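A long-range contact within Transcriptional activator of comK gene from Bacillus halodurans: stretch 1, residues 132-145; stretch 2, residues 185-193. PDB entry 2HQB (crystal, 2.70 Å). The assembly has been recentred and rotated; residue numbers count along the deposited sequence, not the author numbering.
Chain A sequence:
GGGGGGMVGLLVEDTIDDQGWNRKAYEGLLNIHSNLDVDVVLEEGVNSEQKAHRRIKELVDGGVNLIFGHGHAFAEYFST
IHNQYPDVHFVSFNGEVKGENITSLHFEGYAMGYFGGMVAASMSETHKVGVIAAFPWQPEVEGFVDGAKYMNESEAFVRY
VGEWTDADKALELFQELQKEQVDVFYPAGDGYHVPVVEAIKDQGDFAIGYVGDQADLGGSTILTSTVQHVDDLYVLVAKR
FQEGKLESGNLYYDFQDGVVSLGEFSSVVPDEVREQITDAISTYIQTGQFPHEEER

Stretch 1, residues 132-145: IAAFPWQPEVEGFV
Stretch 2 185-193: FYPAGDGYH

The contact joins two strand ends and the segments that follow them. Ile132 and Ala133 (phi/psi -114/96° and -111/-178°) close one strand; Phe185 and Tyr186 (-117/146° and -123/88°) lie in the other. The strands run parallel, with Ile132 CA 4.7 Å from Pro187 CA and Ala133 CA 4.7 Å from Ala188 CA. After a type I turn from Phe135 to Gln138, the first stretch enters a helix that carries Glu140 and Phe144 back toward the second.

Polar contacts centre on the Ile132 backbone. Ile132 N donates to Tyr186 O (3.0 Å, 156°), while Tyr192 OH donates to Ile132 O (2.8 Å). The same carbonyl oxygen, Ile132 O, lies 3.5 Å from Pro187 CA in a CA-H...O contact. Tyr192 (chi1 57°, p; chi2 68°) meets the strand with its ring edge. Beside it, His193 ND1 donates to Pro187 O (2.8 Å), tying the second loop back on itself.

Aromatic packing joins helix and strand. Phe144 (t, chi2 84°) and Tyr186 (t, chi2 35°) have planes 10° apart and centroids 4.8 Å apart, but the rings are slid so far that they barely overlap. Instead, Tyr186 CB sits over the Phe144 face, 3.8 Å from its centroid. Glu140 CB approaches the tyrosine edge, 3.6 Å from Tyr186 OH.

Smaller apolar contacts include Ala133 CB to Ala188 CB at 4.3 Å.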

# COMPACT_ATOMS: atom_id res chain seq x y z
N ILE A 132 14.61 2.48 -3.57
CA ILE A 132 15.12 1.13 -3.26
C ILE A 132 13.84 0.28 -3.17
O ILE A 132 13.15 0.27 -2.15
CB ILE A 132 15.85 1.06 -1.90
CG1 ILE A 132 17.03 2.02 -1.88
CG2 ILE A 132 16.31 -0.37 -1.63
CD1 ILE A 132 17.87 1.98 -0.59
N ALA A 133 13.49 -0.38 -4.25
CA ALA A 133 12.29 -1.19 -4.27
C ALA A 133 12.64 -2.66 -4.33
O ALA A 133 13.81 -3.04 -4.33
CB ALA A 133 11.42 -0.80 -5.43
N ALA A 134 11.60 -3.50 -4.40
CA ALA A 134 11.81 -4.93 -4.43
C ALA A 134 11.82 -5.42 -5.85
O ALA A 134 12.74 -6.14 -6.27
CB ALA A 134 10.72 -5.63 -3.62
N PHE A 135 10.81 -5.02 -6.61
CA PHE A 135 10.70 -5.44 -7.99
C PHE A 135 10.32 -4.33 -8.95
O PHE A 135 9.63 -3.37 -8.59
CB PHE A 135 9.69 -6.57 -8.13
CG PHE A 135 9.70 -7.53 -7.01
CD1 PHE A 135 8.82 -7.39 -5.94
CD2 PHE A 135 10.59 -8.60 -7.01
CE1 PHE A 135 8.82 -8.30 -4.89
CE2 PHE A 135 10.59 -9.52 -5.96
CZ PHE A 135 9.72 -9.37 -4.91
N PRO A 136 10.74 -4.47 -10.21
CA PRO A 136 10.52 -3.55 -11.33
C PRO A 136 9.04 -3.30 -11.66
O PRO A 136 8.67 -2.20 -12.10
CB PRO A 136 11.24 -4.22 -12.46
CG PRO A 136 12.28 -5.04 -11.78
CD PRO A 136 11.51 -5.64 -10.66
N TRP A 137 8.21 -4.31 -11.43
CA TRP A 137 6.81 -4.16 -11.72
C TRP A 137 6.05 -3.26 -10.73
O TRP A 137 4.84 -3.09 -10.83
CB TRP A 137 6.15 -5.52 -11.79
CG TRP A 137 6.30 -6.37 -10.57
CD1 TRP A 137 7.15 -7.43 -10.39
CD2 TRP A 137 5.56 -6.25 -9.36
NE1 TRP A 137 6.97 -7.98 -9.15
CE2 TRP A 137 6.00 -7.27 -8.50
CE3 TRP A 137 4.56 -5.38 -8.92
CZ2 TRP A 137 5.47 -7.45 -7.23
CZ3 TRP A 137 4.04 -5.55 -7.67
CH2 TRP A 137 4.50 -6.58 -6.83
N GLN A 138 6.76 -2.67 -9.77
CA GLN A 138 6.10 -1.79 -8.82
C GLN A 138 5.81 -0.43 -9.47
O GLN A 138 6.74 0.33 -9.79
CB GLN A 138 6.96 -1.62 -7.55
CG GLN A 138 7.03 -2.87 -6.66
CD GLN A 138 7.90 -2.72 -5.43
OE1 GLN A 138 7.79 -1.75 -4.66
NE2 GLN A 138 8.77 -3.69 -5.22
N PRO A 139 4.53 -0.11 -9.69
CA PRO A 139 4.12 1.16 -10.30
C PRO A 139 4.80 2.35 -9.66
O PRO A 139 5.35 3.18 -10.36
CB PRO A 139 2.62 1.16 -10.09
CG PRO A 139 2.31 -0.24 -10.34
CD PRO A 139 3.35 -0.95 -9.49
N GLU A 140 4.76 2.41 -8.32
CA GLU A 140 5.40 3.49 -7.56
C GLU A 140 6.80 3.84 -8.10
O GLU A 140 7.21 5.01 -8.06
CB GLU A 140 5.56 3.08 -6.09
CG GLU A 140 4.48 2.15 -5.52
CD GLU A 140 4.82 0.66 -5.59
OE1 GLU A 140 5.98 0.29 -5.30
OE2 GLU A 140 3.91 -0.15 -5.92
N VAL A 141 7.54 2.83 -8.57
CA VAL A 141 8.88 3.12 -9.07
C VAL A 141 8.84 4.09 -10.26
O VAL A 141 9.61 5.04 -10.29
CB VAL A 141 9.65 1.82 -9.45
CG1 VAL A 141 11.10 2.14 -9.84
CG2 VAL A 141 9.66 0.87 -8.29
N GLU A 142 7.93 3.87 -11.22
CA GLU A 142 7.84 4.75 -12.39
C GLU A 142 7.35 6.12 -11.98
O GLU A 142 8.02 7.14 -12.14
CB GLU A 142 6.88 4.20 -13.47
CG GLU A 142 7.38 2.99 -14.28
CD GLU A 142 6.97 1.61 -13.69
OE1 GLU A 142 7.33 1.30 -12.52
OE2 GLU A 142 6.29 0.84 -14.41
N GLY A 143 6.15 6.14 -11.43
CA GLY A 143 5.58 7.39 -11.00
C GLY A 143 6.54 8.20 -10.17
O GLY A 143 6.44 9.40 -10.17
N PHE A 144 7.46 7.55 -9.47
CA PHE A 144 8.40 8.28 -8.62
C PHE A 144 9.40 9.04 -9.46
O PHE A 144 9.62 10.22 -9.26
CB PHE A 144 9.17 7.34 -7.70
CG PHE A 144 10.01 8.06 -6.69
CD1 PHE A 144 9.45 8.50 -5.48
CD2 PHE A 144 11.38 8.27 -6.92
CE1 PHE A 144 10.25 9.15 -4.49
CE2 PHE A 144 12.20 8.92 -5.96
CZ PHE A 144 11.62 9.36 -4.73
N VAL A 145 10.04 8.33 -10.37
CA VAL A 145 11.03 8.87 -11.30
C VAL A 145 10.39 10.02 -12.10
O VAL A 145 10.98 11.11 -12.25
CB VAL A 145 11.48 7.74 -12.26
CG1 VAL A 145 11.76 8.29 -13.64
CG2 VAL A 145 12.67 7.03 -11.67
N PHE A 185 15.48 9.53 -0.23
CA PHE A 185 15.17 8.13 -0.53
C PHE A 185 13.69 7.67 -0.39
O PHE A 185 12.90 8.15 0.44
CB PHE A 185 16.07 7.23 0.31
CG PHE A 185 17.55 7.50 0.11
CD1 PHE A 185 18.17 8.59 0.71
CD2 PHE A 185 18.33 6.61 -0.63
CE1 PHE A 185 19.55 8.79 0.60
CE2 PHE A 185 19.72 6.80 -0.75
CZ PHE A 185 20.33 7.89 -0.14
N TYR A 186 13.33 6.74 -1.27
CA TYR A 186 11.99 6.16 -1.32
C TYR A 186 12.22 4.66 -1.17
O TYR A 186 12.37 3.96 -2.17
CB TYR A 186 11.34 6.45 -2.67
CG TYR A 186 9.90 6.02 -2.75
CD1 TYR A 186 9.06 6.10 -1.63
CD2 TYR A 186 9.36 5.54 -3.94
CE1 TYR A 186 7.69 5.72 -1.70
CE2 TYR A 186 8.00 5.16 -4.01
CZ TYR A 186 7.18 5.26 -2.89
OH TYR A 186 5.85 4.94 -2.97
N PRO A 187 12.27 4.15 0.08
CA PRO A 187 12.50 2.70 0.26
C PRO A 187 11.15 1.98 0.22
O PRO A 187 10.52 1.72 1.24
CB PRO A 187 13.24 2.63 1.59
CG PRO A 187 12.68 3.83 2.37
CD PRO A 187 12.31 4.90 1.36
N ALA A 188 10.74 1.68 -1.01
CA ALA A 188 9.45 1.09 -1.29
C ALA A 188 9.30 -0.41 -1.11
O ALA A 188 9.04 -1.15 -2.08
CB ALA A 188 9.02 1.51 -2.69
N GLY A 189 9.45 -0.83 0.14
CA GLY A 189 9.31 -2.24 0.50
C GLY A 189 8.85 -2.26 1.93
O GLY A 189 9.60 -1.83 2.79
N ASP A 190 7.63 -2.72 2.19
CA ASP A 190 7.09 -2.75 3.57
C ASP A 190 8.03 -3.45 4.51
O ASP A 190 8.35 -2.94 5.57
CB ASP A 190 5.77 -3.50 3.65
CG ASP A 190 4.68 -2.84 2.86
OD1 ASP A 190 4.05 -1.91 3.42
OD2 ASP A 190 4.46 -3.25 1.69
N GLY A 191 8.46 -4.63 4.12
CA GLY A 191 9.38 -5.35 4.97
C GLY A 191 10.57 -4.58 5.53
O GLY A 191 10.76 -4.57 6.75
N TYR A 192 11.38 -3.94 4.67
CA TYR A 192 12.59 -3.25 5.14
C TYR A 192 12.49 -1.77 5.28
O TYR A 192 13.46 -1.13 5.65
CB TYR A 192 13.76 -3.55 4.21
CG TYR A 192 13.48 -3.17 2.78
CD1 TYR A 192 13.34 -1.81 2.40
CD2 TYR A 192 13.28 -4.16 1.82
CE1 TYR A 192 12.99 -1.48 1.08
CE2 TYR A 192 12.93 -3.84 0.49
CZ TYR A 192 12.79 -2.50 0.14
OH TYR A 192 12.42 -2.20 -1.15
N HIS A 193 11.33 -1.22 4.98
CA HIS A 193 11.13 0.20 5.04
C HIS A 193 11.72 0.92 6.26
O HIS A 193 12.56 1.82 6.09
CB HIS A 193 9.65 0.50 4.89
CG HIS A 193 9.34 1.96 4.81
ND1 HIS A 193 9.51 2.68 3.65
CD2 HIS A 193 8.91 2.83 5.75
CE1 HIS A 193 9.19 3.94 3.88
NE2 HIS A 193 8.82 4.06 5.14